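Local coordinates for Succinylglutamatedesuccinylase/aspartoacylase (Rhodobacter sphaeroides 2.4.1, PDB 3CDX) that probably hydrolyses amide or ester bonds as a metal-dependent member of the succinylglutamate desuccinylase/aspartoacylase family, at the interface of chains A and B. Residues are numbered along the deposited sequence; one frame, centred on the assembly and turned at random. Chains: chain A/B, Succinylglutamatedesuccinylase/aspartoacylase.

The interface of chains A and B. Residues chain A 24-26, 44-46, 94; chain B 300-303.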
ATOM      1  N   ALA A  24      34.287 -17.405  -3.774  1.00 29.96           N
ATOM      2  CA  ALA A  24      33.161 -16.621  -4.271  1.00 29.53           C
ATOM      3  C   ALA A  24      31.920 -17.301  -3.744  1.00 29.06           C
ATOM      4  O   ALA A  24      31.651 -18.437  -4.112  1.00 28.42           O
ATOM      5  CB  ALA A  24      33.142 -16.617  -5.795  1.00 29.14           C
ATOM      6  N   GLY A  25      31.166 -16.609  -2.891  1.00 29.29           N
ATOM      7  CA  GLY A  25      29.956 -17.179  -2.299  1.00 28.93           C
ATOM      8  C   GLY A  25      28.977 -16.121  -1.833  1.00 28.42           C
ATOM      9  O   GLY A  25      28.914 -15.033  -2.392  1.00 29.22           O
ATOM     10  N   TYR A  26      28.201 -16.443  -0.807  1.00 28.10           N
ATOM     11  CA  TYR A  26      27.136 -15.549  -0.339  1.00 27.18           C
ATOM     12  C   TYR A  26      27.133 -15.569   1.148  1.00 27.04           C
ATOM     13  O   TYR A  26      27.337 -16.626   1.752  1.00 27.55           O
ATOM     14  CB  TYR A  26      25.775 -16.061  -0.807  1.00 26.37           C
ATOM     15  CG  TYR A  26      25.721 -16.192  -2.294  1.00 27.27           C
ATOM     16  CD1 TYR A  26      25.498 -15.072  -3.089  1.00 25.86           C
ATOM     17  CD2 TYR A  26      25.914 -17.431  -2.923  1.00 26.11           C
ATOM     18  CE1 TYR A  26      25.463 -15.168  -4.444  1.00 23.58           C
ATOM     19  CE2 TYR A  26      25.904 -17.519  -4.318  1.00 26.51           C
ATOM     20  CZ  TYR A  26      25.663 -16.365  -5.051  1.00 23.76           C
ATOM     21  OH  TYR A  26      25.620 -16.384  -6.402  1.00 24.71           O
ATOM     22  N   PRO A  44      26.139 -11.564  -2.259  1.00 23.72           N
ATOM     23  CA  PRO A  44      27.427 -11.983  -2.858  1.00 24.11           C
ATOM     24  C   PRO A  44      28.705 -11.405  -2.197  1.00 24.45           C
ATOM     25  O   PRO A  44      28.800 -10.198  -1.962  1.00 23.05           O
ATOM     26  CB  PRO A  44      27.307 -11.552  -4.333  1.00 23.16           C
ATOM     27  CG  PRO A  44      26.138 -10.620  -4.405  1.00 23.54           C
ATOM     28  CD  PRO A  44      25.241 -10.913  -3.245  1.00 23.58           C
ATOM     29  N   ILE A  45      29.659 -12.297  -1.912  1.00 25.90           N
ATOM     30  CA  ILE A  45      30.992 -11.949  -1.363  1.00 27.60           C
ATOM     31  C   ILE A  45      32.054 -12.814  -2.056  1.00 27.89           C
ATOM     32  O   ILE A  45      31.924 -14.053  -2.095  1.00 28.05           O
ATOM     33  CB  ILE A  45      31.150 -12.277   0.159  1.00 27.92           C
ATOM     34  CG1 ILE A  45      30.136 -11.554   1.026  1.00 29.26           C
ATOM     35  CG2 ILE A  45      32.597 -11.956   0.655  1.00 27.04           C
ATOM     36  CD1 ILE A  45      30.134 -12.060   2.492  1.00 29.64           C
ATOM     37  N   THR A  46      33.064 -12.149  -2.631  1.00 27.69           N
ATOM     38  CA  THR A  46      34.215 -12.788  -3.255  1.00 27.37           C
ATOM     39  C   THR A  46      35.457 -12.283  -2.517  1.00 27.98           C
ATOM     40  O   THR A  46      35.597 -11.074  -2.242  1.00 27.41           O
ATOM     41  CB  THR A  46      34.340 -12.465  -4.779  1.00 26.93           C
ATOM     42  OG1 THR A  46      33.130 -12.829  -5.456  1.00 26.75           O
ATOM     43  CG2 THR A  46      35.487 -13.272  -5.428  1.00 26.78           C
ATOM     44  N   ALA A  94      27.110  -5.877  -4.099  1.00 19.72           N
ATOM     45  CA  ALA A  94      25.660  -5.713  -4.025  1.00 20.65           C
ATOM     46  C   ALA A  94      25.176  -5.962  -2.604  1.00 21.36           C
ATOM     47  O   ALA A  94      24.611  -6.984  -2.315  1.00 20.76           O
ATOM     48  CB  ALA A  94      24.986  -6.659  -5.032  1.00 20.23           C
TER
ATOM     49  N   VAL B 300      23.942  -9.065 -10.782  1.00 24.73           N
ATOM     50  CA  VAL B 300      24.673  -8.763  -9.551  1.00 24.38           C
ATOM     51  C   VAL B 300      24.292  -9.634  -8.367  1.00 25.35           C
ATOM     52  O   VAL B 300      25.012  -9.677  -7.368  1.00 25.51           O
ATOM     53  CB  VAL B 300      24.698  -7.262  -9.206  1.00 24.21           C
ATOM     54  CG1 VAL B 300      25.276  -6.501 -10.366  1.00 21.97           C
ATOM     55  CG2 VAL B 300      23.293  -6.727  -8.751  1.00 23.21           C
ATOM     56  N   GLU B 301      23.181 -10.349  -8.518  1.00 25.94           N
ATOM     57  CA  GLU B 301      22.679 -11.279  -7.536  1.00 27.49           C
ATOM     58  C   GLU B 301      23.532 -12.553  -7.456  1.00 27.59           C
ATOM     59  O   GLU B 301      23.505 -13.253  -6.447  1.00 26.75           O
ATOM     60  CB  GLU B 301      21.203 -11.626  -7.830  1.00 27.72           C
ATOM     61  CG  GLU B 301      20.976 -12.290  -9.176  1.00 28.27           C
ATOM     62  CD  GLU B 301      20.641 -11.294 -10.277  1.00 28.92           C
ATOM     63  OE1 GLU B 301      20.009 -11.739 -11.264  1.00 33.02           O
ATOM     64  OE2 GLU B 301      20.969 -10.082 -10.156  1.00 26.82           O
ATOM     65  N   ASP B 302      24.301 -12.807  -8.520  1.00 29.02           N
ATOM     66  CA  ASP B 302      25.173 -13.990  -8.646  1.00 29.05           C
ATOM     67  C   ASP B 302      26.634 -13.651  -8.488  1.00 29.70           C
ATOM     68  O   ASP B 302      27.086 -12.642  -8.998  1.00 29.31           O
ATOM     69  CB  ASP B 302      25.024 -14.614 -10.032  1.00 28.80           C
ATOM     70  CG  ASP B 302      23.694 -15.298 -10.233  1.00 29.67           C
ATOM     71  OD1 ASP B 302      22.893 -15.367  -9.285  1.00 28.71           O
ATOM     72  OD2 ASP B 302      23.457 -15.769 -11.358  1.00 31.95           O
ATOM     73  N   VAL B 303      27.373 -14.501  -7.785  1.00 31.76           N
ATOM     74  CA  VAL B 303      28.817 -14.528  -7.932  1.00 33.00           C
ATOM     75  C   VAL B 303      29.114 -15.225  -9.276  1.00 35.02           C
ATOM     76  O   VAL B 303      28.261 -15.951  -9.806  1.00 35.20           O
ATOM     77  CB  VAL B 303      29.553 -15.201  -6.703  1.00 33.19           C
ATOM     78  CG1 VAL B 303      29.365 -14.382  -5.423  1.00 31.13           C
ATOM     79  CG2 VAL B 303      29.170 -16.692  -6.490  1.00 32.24           C
TER
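B:Val303 pushes its two methyls against neighbouring strands 21-30 and 40-50 of chain A, and has 105 Å² of its surface hidden by chain A, the largest share of this patch. Its CG1, anti to the carbonyl carbon (chi1 -65°), lies off one corner of the A:Pro44 ring, 3.7 Å from A:Pro44 CB. B:Val303 CG2, between the backbone N and the carbonyl carbon, sits over the face of the A:Tyr26 ring at its hydroxyl end, 3.8 Å from A:Tyr26 CZ. The A:Ala24 methyl CB packs on B:Val303 CB at 4.0 Å. Three residues earlier in chain B, the B:Val300 CG2 methyl meets A:Ala94 CB at 4.1 Å. A:Pro44 CG lies 3.3 Å from the carbonyl O of B:Val300.

The polar rim begins at A:Tyr26, whose side chain meets B:Val303 tip to tip. The phenol OH of A:Tyr26 accepts a hydrogen bond from the backbone N of B:Val303 (2.9 Å, 160° at the hydrogen), the donor tilted above the ring plane on the side of the valine methyl. The same aromatic group thus packs on the valine methyl and holds the peptide that carries it. A phenylalanine here would keep the ring but would probably leave the B:Val303 N-H without this acceptor and the chain B loop freer to shift. The chains are copies of one protein, and a two-fold twin repeats the patch, although the structure alone does not establish this pairing in solution. The carbonyl O of B:Glu301 comes to 3.4 Å from A:Tyr26 CE1, displaced from the ring plane to the side opposite the valine methyl.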